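Local atomic coordinates of replicative DNA helicase (Nostoc punctiforme, PDB entry 4O1R), a protein that probably excises itself from the precursor of the replicative DNA helicase DnaB by protein splicing, joining the two flanking extein sequences with a peptide bond. Residues A72-I81 against R86-A97; V33-E44 against L130-I139. All coordinates share one frame; numbering follows the deposited sequence.

Contact 1: A72-I81 against R86-A97. Unlike the reference sequence in segment 86-97: A97 (reference Cys). With NA (sodium ion), chain B; NA (sodium ion), chain D.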
loop_
_atom_site.group_PDB
_atom_site.type_symbol
_atom_site.label_atom_id
_atom_site.label_comp_id
_atom_site.label_asym_id
_atom_site.label_seq_id
_atom_site.Cartn_x
_atom_site.Cartn_y
_atom_site.Cartn_z
ATOM N N ALA A 72 4.849 -7.185 0.572
ATOM C CA ALA A 72 4.760 -6.490 1.844
ATOM C C ALA A 72 5.165 -7.385 2.997
ATOM O O ALA A 72 5.124 -8.611 2.900
ATOM C CB ALA A 72 3.330 -5.962 2.070
ATOM N N THR A 73 5.552 -6.763 4.099
ATOM C CA THR A 73 5.831 -7.543 5.305
ATOM C C THR A 73 4.543 -8.154 5.869
ATOM O O THR A 73 3.436 -7.690 5.578
ATOM C CB THR A 73 6.520 -6.693 6.366
ATOM O OG1 THR A 73 5.676 -5.585 6.701
ATOM C CG2 THR A 73 7.868 -6.168 5.876
ATOM N N GLY A 74 4.699 -9.186 6.691
ATOM C CA GLY A 74 3.557 -9.905 7.233
ATOM C C GLY A 74 2.666 -9.037 8.100
ATOM O O GLY A 74 1.467 -9.284 8.202
ATOM N N ASN A 75 3.251 -8.038 8.753
ATOM C CA ASN A 75 2.485 -7.147 9.610
ATOM C C ASN A 75 1.886 -5.948 8.888
ATOM O O ASN A 75 1.207 -5.144 9.517
ATOM C CB ASN A 75 3.314 -6.683 10.828
ATOM C CG ASN A 75 4.552 -5.880 10.462
ATOM O OD1 ASN A 75 5.102 -5.993 9.365
ATOM N ND2 ASN A 75 5.013 -5.075 11.416
ATOM N N HIS A 76 2.138 -5.795 7.587
ATOM C CA HIS A 76 1.545 -4.660 6.900
ATOM C C HIS A 76 0.049 -4.845 6.755
ATOM O O HIS A 76 -0.399 -5.917 6.367
ATOM C CB HIS A 76 2.159 -4.428 5.525
ATOM C CG HIS A 76 2.167 -2.987 5.145
ATOM N ND1 HIS A 76 3.283 -2.348 4.658
ATOM C CD2 HIS A 76 1.201 -2.040 5.238
ATOM C CE1 HIS A 76 3.004 -1.067 4.470
ATOM N NE2 HIS A 76 1.745 -0.861 4.795
ATOM N N LYS A 77 -0.705 -3.792 7.037
ATOM C CA LYS A 77 -2.173 -3.883 7.029
ATOM C C LYS A 77 -2.796 -3.425 5.707
ATOM O O LYS A 77 -2.326 -2.485 5.049
ATOM C CB LYS A 77 -2.786 -3.118 8.205
ATOM C CG LYS A 77 -2.460 -3.742 9.578
ATOM C CD LYS A 77 -3.244 -3.091 10.711
ATOM C CE LYS A 77 -2.954 -3.784 12.031
ATOM N NZ LYS A 77 -3.827 -3.290 13.120
ATOM N N PHE A 78 -3.853 -4.146 5.343
ATOM C CA PHE A 78 -4.681 -3.908 4.163
ATOM C C PHE A 78 -6.125 -3.795 4.627
ATOM O O PHE A 78 -6.466 -4.263 5.718
ATOM C CB PHE A 78 -4.532 -5.074 3.186
ATOM C CG PHE A 78 -3.143 -5.190 2.627
ATOM C CD1 PHE A 78 -2.135 -5.819 3.352
ATOM C CD2 PHE A 78 -2.825 -4.636 1.391
ATOM C CE1 PHE A 78 -0.844 -5.903 2.849
ATOM C CE2 PHE A 78 -1.531 -4.728 0.884
ATOM C CZ PHE A 78 -0.544 -5.358 1.620
ATOM N N LEU A 79 -6.978 -3.163 3.823
ATOM C CA LEU A 79 -8.340 -2.899 4.283
ATOM C C LEU A 79 -9.325 -3.942 3.769
ATOM O O LEU A 79 -9.467 -4.131 2.555
ATOM C CB LEU A 79 -8.788 -1.501 3.840
ATOM C CG LEU A 79 -10.196 -1.097 4.300
ATOM C CD1 LEU A 79 -10.331 -1.120 5.813
ATOM C CD2 LEU A 79 -10.549 0.273 3.759
ATOM N N THR A 80 -9.995 -4.620 4.694
ATOM C CA THR A 80 -11.081 -5.533 4.336
ATOM C C THR A 80 -12.423 -4.891 4.713
ATOM O O THR A 80 -12.454 -3.850 5.374
ATOM C CB THR A 80 -10.980 -6.883 5.082
ATOM O OG1 THR A 80 -11.397 -6.719 6.454
ATOM C CG2 THR A 80 -9.567 -7.456 5.001
ATOM N N ILE A 81 -13.529 -5.530 4.325
ATOM C CA ILE A 81 -14.866 -5.022 4.646
ATOM C C ILE A 81 -15.131 -5.080 6.152
ATOM O O ILE A 81 -16.075 -4.451 6.646
ATOM C CB ILE A 81 -15.949 -5.820 3.853
ATOM C CG1 ILE A 81 -17.278 -5.059 3.762
ATOM C CG2 ILE A 81 -16.162 -7.214 4.438
ATOM C CD1 ILE A 81 -17.193 -3.833 2.943
ATOM N N ARG A 86 -3.643 -7.332 9.163
ATOM C CA ARG A 86 -2.290 -7.706 8.758
ATOM C C ARG A 86 -2.324 -8.680 7.593
ATOM O O ARG A 86 -3.201 -9.559 7.527
ATOM C CB ARG A 86 -1.589 -8.403 9.915
ATOM C CG ARG A 86 -1.351 -7.540 11.143
ATOM C CD ARG A 86 -0.965 -8.403 12.334
ATOM N NE ARG A 86 0.244 -9.190 12.054
ATOM C CZ ARG A 86 1.429 -9.004 12.628
ATOM N NH1 ARG A 86 1.610 -8.025 13.508
ATOM N NH2 ARG A 86 2.441 -9.798 12.282
ATOM N N LEU A 87 -1.353 -8.554 6.695
ATOM C CA LEU A 87 -1.205 -9.507 5.606
ATOM C C LEU A 87 -1.205 -10.950 6.129
ATOM O O LEU A 87 -1.856 -11.835 5.543
ATOM C CB LEU A 87 0.071 -9.201 4.794
ATOM C CG LEU A 87 0.372 -10.173 3.638
ATOM C CD1 LEU A 87 1.137 -9.462 2.523
ATOM C CD2 LEU A 87 1.148 -11.401 4.125
ATOM N N ASP A 88 -0.504 -11.183 7.242
ATOM C CA ASP A 88 -0.403 -12.538 7.766
ATOM C C ASP A 88 -1.638 -12.992 8.550
ATOM O O ASP A 88 -1.630 -14.080 9.136
ATOM C CB ASP A 88 0.918 -12.745 8.530
ATOM C CG ASP A 88 1.044 -11.888 9.768
ATOM O OD1 ASP A 88 0.032 -11.376 10.288
ATOM O OD2 ASP A 88 2.197 -11.729 10.239
ATOM N N GLU A 89 -2.708 -12.181 8.495
ATOM C CA GLU A 89 -4.027 -12.595 8.989
ATOM C C GLU A 89 -5.073 -12.708 7.876
ATOM O O GLU A 89 -6.220 -13.048 8.140
ATOM C CB GLU A 89 -4.510 -11.641 10.086
ATOM C CG GLU A 89 -3.631 -11.701 11.359
ATOM C CD GLU A 89 -3.724 -13.034 12.140
ATOM O OE1 GLU A 89 -4.766 -13.723 12.078
ATOM O OE2 GLU A 89 -2.744 -13.404 12.827
ATOM N N LEU A 90 -4.672 -12.457 6.633
ATOM C CA LEU A 90 -5.596 -12.546 5.506
ATOM C C LEU A 90 -5.730 -13.979 5.028
ATOM O O LEU A 90 -4.796 -14.783 5.137
ATOM C CB LEU A 90 -5.112 -11.664 4.356
ATOM C CG LEU A 90 -5.101 -10.161 4.639
ATOM C CD1 LEU A 90 -4.400 -9.426 3.518
ATOM C CD2 LEU A 90 -6.525 -9.644 4.788
ATOM N N THR A 91 -6.893 -14.292 4.475
ATOM C CA THR A 91 -7.195 -15.658 4.051
ATOM C C THR A 91 -7.456 -15.706 2.545
ATOM O O THR A 91 -7.744 -14.682 1.908
ATOM C CB THR A 91 -8.418 -16.228 4.814
ATOM O OG1 THR A 91 -9.593 -15.494 4.443
ATOM C CG2 THR A 91 -8.220 -16.174 6.353
ATOM N N PRO A 92 -7.368 -16.914 1.955
ATOM C CA PRO A 92 -7.700 -17.035 0.537
ATOM C C PRO A 92 -9.129 -16.546 0.299
ATOM O O PRO A 92 -10.003 -16.796 1.133
ATOM C CB PRO A 92 -7.590 -18.542 0.279
ATOM C CG PRO A 92 -6.604 -19.014 1.331
ATOM C CD PRO A 92 -6.964 -18.202 2.551
ATOM N N LYS A 93 -9.347 -15.845 -0.814
ATOM C CA LYS A 93 -10.667 -15.316 -1.216
ATOM C C LYS A 93 -11.139 -14.116 -0.413
ATOM O O LYS A 93 -12.175 -13.548 -0.724
ATOM C CB LYS A 93 -11.753 -16.400 -1.227
ATOM C CG LYS A 93 -11.387 -17.552 -2.167
ATOM C CD LYS A 93 -12.490 -18.554 -2.304
ATOM C CE LYS A 93 -12.663 -19.277 -1.016
ATOM N NZ LYS A 93 -13.743 -20.273 -1.094
ATOM N N GLU A 94 -10.380 -13.710 0.599
ATOM C CA GLU A 94 -10.734 -12.493 1.322
ATOM C C GLU A 94 -10.586 -11.287 0.387
ATOM O O GLU A 94 -9.718 -11.274 -0.485
ATOM C CB GLU A 94 -9.864 -12.357 2.569
ATOM C CG GLU A 94 -10.365 -11.323 3.553
ATOM C CD GLU A 94 -9.928 -11.618 4.963
ATOM O OE1 GLU A 94 -9.177 -12.594 5.193
ATOM O OE2 GLU A 94 -10.378 -10.890 5.864
ATOM N N HIS A 95 -11.435 -10.273 0.559
ATOM C CA HIS A 95 -11.408 -9.112 -0.328
ATOM C C HIS A 95 -10.712 -7.914 0.313
ATOM O O HIS A 95 -10.807 -7.705 1.527
ATOM C CB HIS A 95 -12.836 -8.727 -0.716
ATOM C CG HIS A 95 -13.514 -9.701 -1.636
ATOM N ND1 HIS A 95 -13.816 -11.003 -1.285
ATOM C CD2 HIS A 95 -13.992 -9.530 -2.891
ATOM C CE1 HIS A 95 -14.435 -11.596 -2.297
ATOM N NE2 HIS A 95 -14.556 -10.722 -3.277
ATOM N N LEU A 96 -10.033 -7.129 -0.525
ATOM C CA LEU A 96 -9.313 -5.925 -0.099
ATOM C C LEU A 96 -9.780 -4.720 -0.894
ATOM O O LEU A 96 -10.176 -4.847 -2.061
ATOM C CB LEU A 96 -7.810 -6.067 -0.341
ATOM C CG LEU A 96 -7.081 -7.233 0.291
ATOM C CD1 LEU A 96 -5.616 -7.099 -0.085
ATOM C CD2 LEU A 96 -7.285 -7.181 1.794
ATOM N N ALA A 97 -9.698 -3.547 -0.263
ATOM C CA ALA A 97 -10.040 -2.297 -0.930
ATOM C C ALA A 97 -8.930 -1.849 -1.856
ATOM O O ALA A 97 -7.760 -1.744 -1.449
ATOM C CB ALA A 97 -10.302 -1.211 0.097
HETATM NA NA NA B . -11.198 -16.702 3.116
HETATM NA NA NA D . -17.862 -3.258 7.588
HETATM O O HOH W 1 -6.434 -2.670 0.961
HETATM O O HOH W 2 -13.303 -7.686 2.572
HETATM O O HOH W 3 -12.482 -14.731 3.609
HETATM O O HOH W 4 -13.175 -17.719 2.266
HETATM O O HOH W 5 -19.735 -3.240 5.980
HETATM O O HOH W 6 -17.030 -1.530 6.107
HETATM O O HOH W 7 -18.649 -5.284 8.067
#

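Contact 2: V33-E44 against L130-I139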
loop_
_atom_site.group_PDB
_atom_site.type_symbol
_atom_site.label_atom_id
_atom_site.label_comp_id
_atom_site.label_asym_id
_atom_site.label_seq_id
_atom_site.Cartn_x
_atom_site.Cartn_y
_atom_site.Cartn_z
ATOM N N VAL A 33 0.745 12.025 -2.382
ATOM C CA VAL A 33 0.400 10.748 -3.002
ATOM C C VAL A 33 -1.114 10.552 -2.855
ATOM O O VAL A 33 -1.798 11.405 -2.283
ATOM C CB VAL A 33 1.207 9.573 -2.386
ATOM C CG1 VAL A 33 2.707 9.842 -2.517
ATOM C CG2 VAL A 33 0.839 9.353 -0.920
ATOM N N TRP A 34 -1.640 9.445 -3.371
ATOM C CA TRP A 34 -3.055 9.129 -3.167
ATOM C C TRP A 34 -3.258 8.295 -1.914
ATOM O O TRP A 34 -2.443 7.431 -1.598
ATOM C CB TRP A 34 -3.649 8.408 -4.378
ATOM C CG TRP A 34 -3.750 9.306 -5.549
ATOM C CD1 TRP A 34 -2.935 9.319 -6.645
ATOM C CD2 TRP A 34 -4.689 10.370 -5.729
ATOM N NE1 TRP A 34 -3.328 10.312 -7.512
ATOM C CE2 TRP A 34 -4.396 10.978 -6.971
ATOM C CE3 TRP A 34 -5.757 10.866 -4.966
ATOM C CZ2 TRP A 34 -5.131 12.057 -7.465
ATOM C CZ3 TRP A 34 -6.487 11.945 -5.462
ATOM C CH2 TRP A 34 -6.171 12.521 -6.701
ATOM N N ALA A 35 -4.351 8.570 -1.213
ATOM C CA ALA A 35 -4.715 7.835 -0.001
ATOM C C ALA A 35 -6.221 7.747 0.119
ATOM O O ALA A 35 -6.961 8.516 -0.493
ATOM C CB ALA A 35 -4.137 8.516 1.234
ATOM N N LEU A 36 -6.675 6.815 0.936
ATOM C CA LEU A 36 -8.096 6.649 1.148
ATOM C C LEU A 36 -8.583 7.482 2.328
ATOM O O LEU A 36 -8.022 7.410 3.421
ATOM C CB LEU A 36 -8.391 5.169 1.407
ATOM C CG LEU A 36 -9.852 4.820 1.718
ATOM C CD1 LEU A 36 -10.744 4.978 0.503
ATOM C CD2 LEU A 36 -9.915 3.402 2.254
ATOM N N ASN A 37 -9.618 8.279 2.094
ATOM C CA ASN A 37 -10.384 8.854 3.197
ATOM C C ASN A 37 -11.456 7.834 3.585
ATOM O O ASN A 37 -12.392 7.607 2.837
ATOM C CB ASN A 37 -11.004 10.196 2.789
ATOM C CG ASN A 37 -11.808 10.830 3.901
ATOM O OD1 ASN A 37 -12.283 10.147 4.808
ATOM N ND2 ASN A 37 -11.964 12.149 3.836
ATOM N N GLU A 38 -11.296 7.204 4.746
ATOM C CA GLU A 38 -12.186 6.119 5.160
ATOM C C GLU A 38 -13.608 6.555 5.497
ATOM O O GLU A 38 -14.531 5.739 5.485
ATOM C CB GLU A 38 -11.589 5.374 6.344
ATOM C CG GLU A 38 -10.841 4.129 5.973
ATOM C CD GLU A 38 -10.722 3.201 7.157
ATOM O OE1 GLU A 38 -11.598 2.314 7.321
ATOM O OE2 GLU A 38 -9.774 3.395 7.941
ATOM N N ALA A 39 -13.782 7.837 5.799
ATOM C CA ALA A 39 -15.110 8.370 6.110
ATOM C C ALA A 39 -15.961 8.516 4.850
ATOM O O ALA A 39 -17.164 8.248 4.876
ATOM C CB ALA A 39 -14.995 9.691 6.839
ATOM N N THR A 40 -15.335 8.935 3.750
ATOM C CA THR A 40 -16.037 9.109 2.477
ATOM C C THR A 40 -15.867 7.892 1.571
ATOM O O THR A 40 -16.591 7.735 0.586
ATOM C CB THR A 40 -15.540 10.363 1.717
ATOM O OG1 THR A 40 -14.146 10.214 1.413
ATOM C CG2 THR A 40 -15.730 11.617 2.549
ATOM N N MET A 41 -14.898 7.038 1.910
ATOM C CA MET A 41 -14.476 5.927 1.054
ATOM C C MET A 41 -14.079 6.404 -0.347
ATOM O O MET A 41 -14.343 5.748 -1.351
ATOM C CB MET A 41 -15.509 4.787 1.034
ATOM C CG MET A 41 -15.665 4.098 2.382
ATOM S SD MET A 41 -14.140 3.349 3.003
ATOM C CE MET A 41 -13.971 1.941 1.903
ATOM N N GLN A 42 -13.422 7.561 -0.386
ATOM C CA GLN A 42 -12.946 8.149 -1.629
ATOM C C GLN A 42 -11.459 8.412 -1.514
ATOM O O GLN A 42 -10.953 8.694 -0.422
ATOM C CB GLN A 42 -13.660 9.476 -1.915
ATOM C CG GLN A 42 -15.181 9.385 -1.995
ATOM C CD GLN A 42 -15.643 8.863 -3.328
ATOM O OE1 GLN A 42 -15.583 9.570 -4.336
ATOM N NE2 GLN A 42 -16.111 7.620 -3.349
ATOM N N LEU A 43 -10.766 8.325 -2.644
ATOM C CA LEU A 43 -9.352 8.678 -2.699
ATOM C C LEU A 43 -9.158 10.193 -2.612
ATOM O O LEU A 43 -9.944 10.969 -3.168
ATOM C CB LEU A 43 -8.704 8.159 -3.983
ATOM C CG LEU A 43 -8.515 6.664 -4.223
ATOM C CD1 LEU A 43 -7.619 6.512 -5.441
ATOM C CD2 LEU A 43 -7.887 5.961 -3.022
ATOM N N GLU A 44 -8.106 10.593 -1.901
ATOM C CA GLU A 44 -7.749 12.002 -1.709
ATOM C C GLU A 44 -6.248 12.162 -1.792
ATOM O O GLU A 44 -5.498 11.221 -1.544
ATOM C CB GLU A 44 -8.188 12.503 -0.328
ATOM C CG GLU A 44 -9.675 12.673 -0.113
ATOM C CD GLU A 44 -9.995 13.231 1.263
ATOM O OE1 GLU A 44 -9.058 13.523 2.044
ATOM O OE2 GLU A 44 -11.191 13.381 1.567
ATOM N N LEU A 130 -4.100 10.852 6.883
ATOM C CA LEU A 130 -4.957 9.695 6.665
ATOM C C LEU A 130 -4.334 8.347 7.056
ATOM O O LEU A 130 -5.038 7.339 7.134
ATOM C CB LEU A 130 -5.419 9.687 5.198
ATOM C CG LEU A 130 -6.313 10.866 4.784
ATOM C CD1 LEU A 130 -6.499 10.914 3.286
ATOM C CD2 LEU A 130 -7.669 10.771 5.478
ATOM N N HIS A 131 -3.020 8.338 7.298
ATOM C CA HIS A 131 -2.277 7.155 7.777
ATOM C C HIS A 131 -2.329 5.945 6.835
ATOM O O HIS A 131 -2.176 4.805 7.265
ATOM C CB HIS A 131 -2.718 6.752 9.193
ATOM C CG HIS A 131 -2.695 7.882 10.178
ATOM N ND1 HIS A 131 -1.524 8.440 10.642
ATOM C CD2 HIS A 131 -3.702 8.556 10.783
ATOM C CE1 HIS A 131 -1.811 9.407 11.497
ATOM N NE2 HIS A 131 -3.125 9.503 11.593
ATOM N N ASN A 132 -2.507 6.205 5.544
ATOM C CA ASN A 132 -2.515 5.148 4.537
ATOM C C ASN A 132 -2.117 5.743 3.209
ATOM O O ASN A 132 -2.058 6.963 3.054
ATOM C CB ASN A 132 -3.881 4.425 4.461
ATOM C CG ASN A 132 -4.950 5.223 3.709
ATOM O OD1 ASN A 132 -4.996 5.231 2.477
ATOM N ND2 ASN A 132 -5.834 5.865 4.460
ATOM N N PHE A 133 -1.803 4.888 2.255
ATOM C CA PHE A 133 -1.516 5.371 0.919
ATOM C C PHE A 133 -1.711 4.251 -0.075
ATOM O O PHE A 133 -1.839 3.077 0.315
ATOM C CB PHE A 133 -0.102 5.987 0.808
ATOM C CG PHE A 133 1.024 5.037 1.140
ATOM C CD1 PHE A 133 1.424 4.853 2.467
ATOM C CD2 PHE A 133 1.718 4.356 0.135
ATOM C CE1 PHE A 133 2.486 3.982 2.787
ATOM C CE2 PHE A 133 2.776 3.491 0.445
ATOM C CZ PHE A 133 3.155 3.301 1.771
ATOM N N VAL A 134 -1.741 4.621 -1.350
ATOM C CA VAL A 134 -1.848 3.656 -2.435
ATOM C C VAL A 134 -0.462 3.261 -2.932
ATOM O O VAL A 134 0.344 4.119 -3.291
ATOM C CB VAL A 134 -2.696 4.208 -3.596
ATOM C CG1 VAL A 134 -2.768 3.183 -4.716
ATOM C CG2 VAL A 134 -4.084 4.610 -3.109
ATOM N N ALA A 135 -0.186 1.959 -2.950
ATOM C CA ALA A 135 1.064 1.421 -3.473
ATOM C C ALA A 135 0.742 0.254 -4.387
ATOM O O ALA A 135 -0.062 -0.618 -4.027
ATOM C CB ALA A 135 1.975 0.988 -2.343
ATOM N N ASN A 136 1.348 0.236 -5.573
ATOM C CA ASN A 136 1.010 -0.772 -6.573
ATOM C C ASN A 136 -0.496 -0.871 -6.779
ATOM O O ASN A 136 -1.052 -1.953 -7.002
ATOM C CB ASN A 136 1.613 -2.146 -6.224
ATOM C CG ASN A 136 3.047 -2.288 -6.684
ATOM O OD1 ASN A 136 3.693 -1.323 -7.107
ATOM N ND2 ASN A 136 3.552 -3.508 -6.622
ATOM N N ASN A 137 -1.162 0.275 -6.688
ATOM C CA ASN A 137 -2.608 0.354 -6.920
ATOM C C ASN A 137 -3.418 -0.481 -5.921
ATOM O O ASN A 137 -4.508 -0.949 -6.242
ATOM C CB ASN A 137 -2.972 -0.042 -8.365
ATOM C CG ASN A 137 -2.402 0.894 -9.396
ATOM O OD1 ASN A 137 -2.461 2.113 -9.246
ATOM N ND2 ASN A 137 -1.864 0.328 -10.468
ATOM N N ILE A 138 -2.882 -0.622 -4.710
ATOM C CA ILE A 138 -3.568 -1.267 -3.577
ATOM C C ILE A 138 -3.457 -0.332 -2.367
ATOM O O ILE A 138 -2.422 0.294 -2.155
ATOM C CB ILE A 138 -2.947 -2.653 -3.256
ATOM C CG1 ILE A 138 -3.070 -3.580 -4.470
ATOM C CG2 ILE A 138 -3.610 -3.301 -2.012
ATOM C CD1 ILE A 138 -2.309 -4.896 -4.350
ATOM N N ILE A 139 -4.529 -0.228 -1.582
ATOM C CA ILE A 139 -4.513 0.622 -0.379
ATOM C C ILE A 139 -3.816 -0.090 0.773
ATOM O O ILE A 139 -4.157 -1.228 1.092
ATOM C CB ILE A 139 -5.935 1.045 -0.012
ATOM C CG1 ILE A 139 -6.494 1.936 -1.122
ATOM C CG2 ILE A 139 -5.988 1.780 1.330
ATOM C CD1 ILE A 139 -7.977 1.961 -1.182
HETATM O O HOH W 8 -0.076 6.700 -4.445
#

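Contact 1: A72-I81 against R86-A97
R86 lays one face of its guanidinium group over CB of N75, with NH1 3.4 Å from that carbon, at the T73-H76 type I turn of this all-beta HINT (Hedgehog/intein) fold; the turn carries the TxxH signature of intein block B. A bend at chi3 (58°) swings the R86 head back along its own segment to D88, which it grips side-on: NE meets OD1, and NH2 reaches the syn lone pair of OD2 at 2.8 Å. This two-point salt bridge fixes the rotation of the guanidinium over N75. The backbones of R86 and K77 form an antiparallel non-hydrogen-bonded pair, beyond which L87 N donates to H76 O (2.8 Å). L87 runs side by side with F78, its CB 3.9 Å from ring atom CE1, and also packs on F60 of strand 57-64. D88 N then donates to G74 O at 2.9 Å. L90 brings CD2 to within 3.8 Å of T80 CG2. At the type II turn T91-E94, E94 OE1 accepts from both N and OG1 of T91, while T91 OG1 and P92 O bind a sodium ion with two waters. E94 OE2, in a salt bridge with K85, rests 3.6 Å from T80 CG2; T80 OG1 is held by G83 and N82. One water joins H95 O to I81 N, and I81 O binds another sodium ion. L96 straddles the root of F78, CD2 3.7 Å from F78 CB and CD1 oblique to the ring. Strands 77-80 and 95-97 cross at 103°, limiting their direct backbone bonding to A97 N and L79 O; the methyl of A97, cysteine in the reference sequence, touches L79 CB and CD2.

Contact 2: V33-E44 against L130-I139
N132 OD1 takes the backbone N-H of L36 at 2.8 Å, nearly straight (172°) and on an in-plane lone pair, while N132 ND2 donates to L36 O at 2.9 Å. One flat amide thus pairs with both polar groups of a strand residue, much as a neighbouring strand would, at the rim of the hairpin formed by strands 31-37 and 42-55 in the HINT fold; the opposing segment spans the end of intein block F and the start of block G. With chi1 at 78°, CG sits between the backbone N and the carbonyl carbon of N132, which brings the amide in line with L36. A leucine in place of N132 would probably leave L36 N and L36 O without these partners and weaken the tie at this end of the contact. N132 O is buried without a polar partner, 3.2 Å from A35 CB. Two residues on, V134 N donates to W34 O (2.9 Å); the N-to-C directions of strands 33-37 and 132-135 make an angle of 125°, far from antiparallel, and this is the single backbone bond between them. L130 fills the opposite end: CD1 lies 3.9 Å from A35 CB and faces E44 OE1, while CD2 meets N37 CA. N37 shapes the hairpin tip, its OD1 accepting from A39 N in an Asx turn and its ND2 donating to E44 OE2 at 2.7 Å; M41 and Q42 form a G1 bulge opposite it. Beside P99 of strand 95-99 the side chains of L43 and V134 cross at about a right angle, CD2 of L43 against CG2 of V134, and I139 CD1 packs 4.1 Å from L36 CB.

How the contacts relate
Contact 1 is nested along the chain within the loop closed by contact 2, whose segments are 86 residues apart at their nearest ends. Their centres lie about 15 Å apart, and both reach the four-stranded antiparallel sheet in which strand 77-80 neighbours strand 138-141. The two meet directly: L79 CD2 lies 3.5 Å from L36 CD2, and F78 CD2 is 3.7 Å from I138 CG2. Through this seam residues 72-81 pack on both 33-44 and 130-139, bringing the block B turn, where T73 and H76 bond A4, into one compact body with the C-terminal strand. Such proximity of both chain ends is consistent with a splicing domain that must join its two flanks.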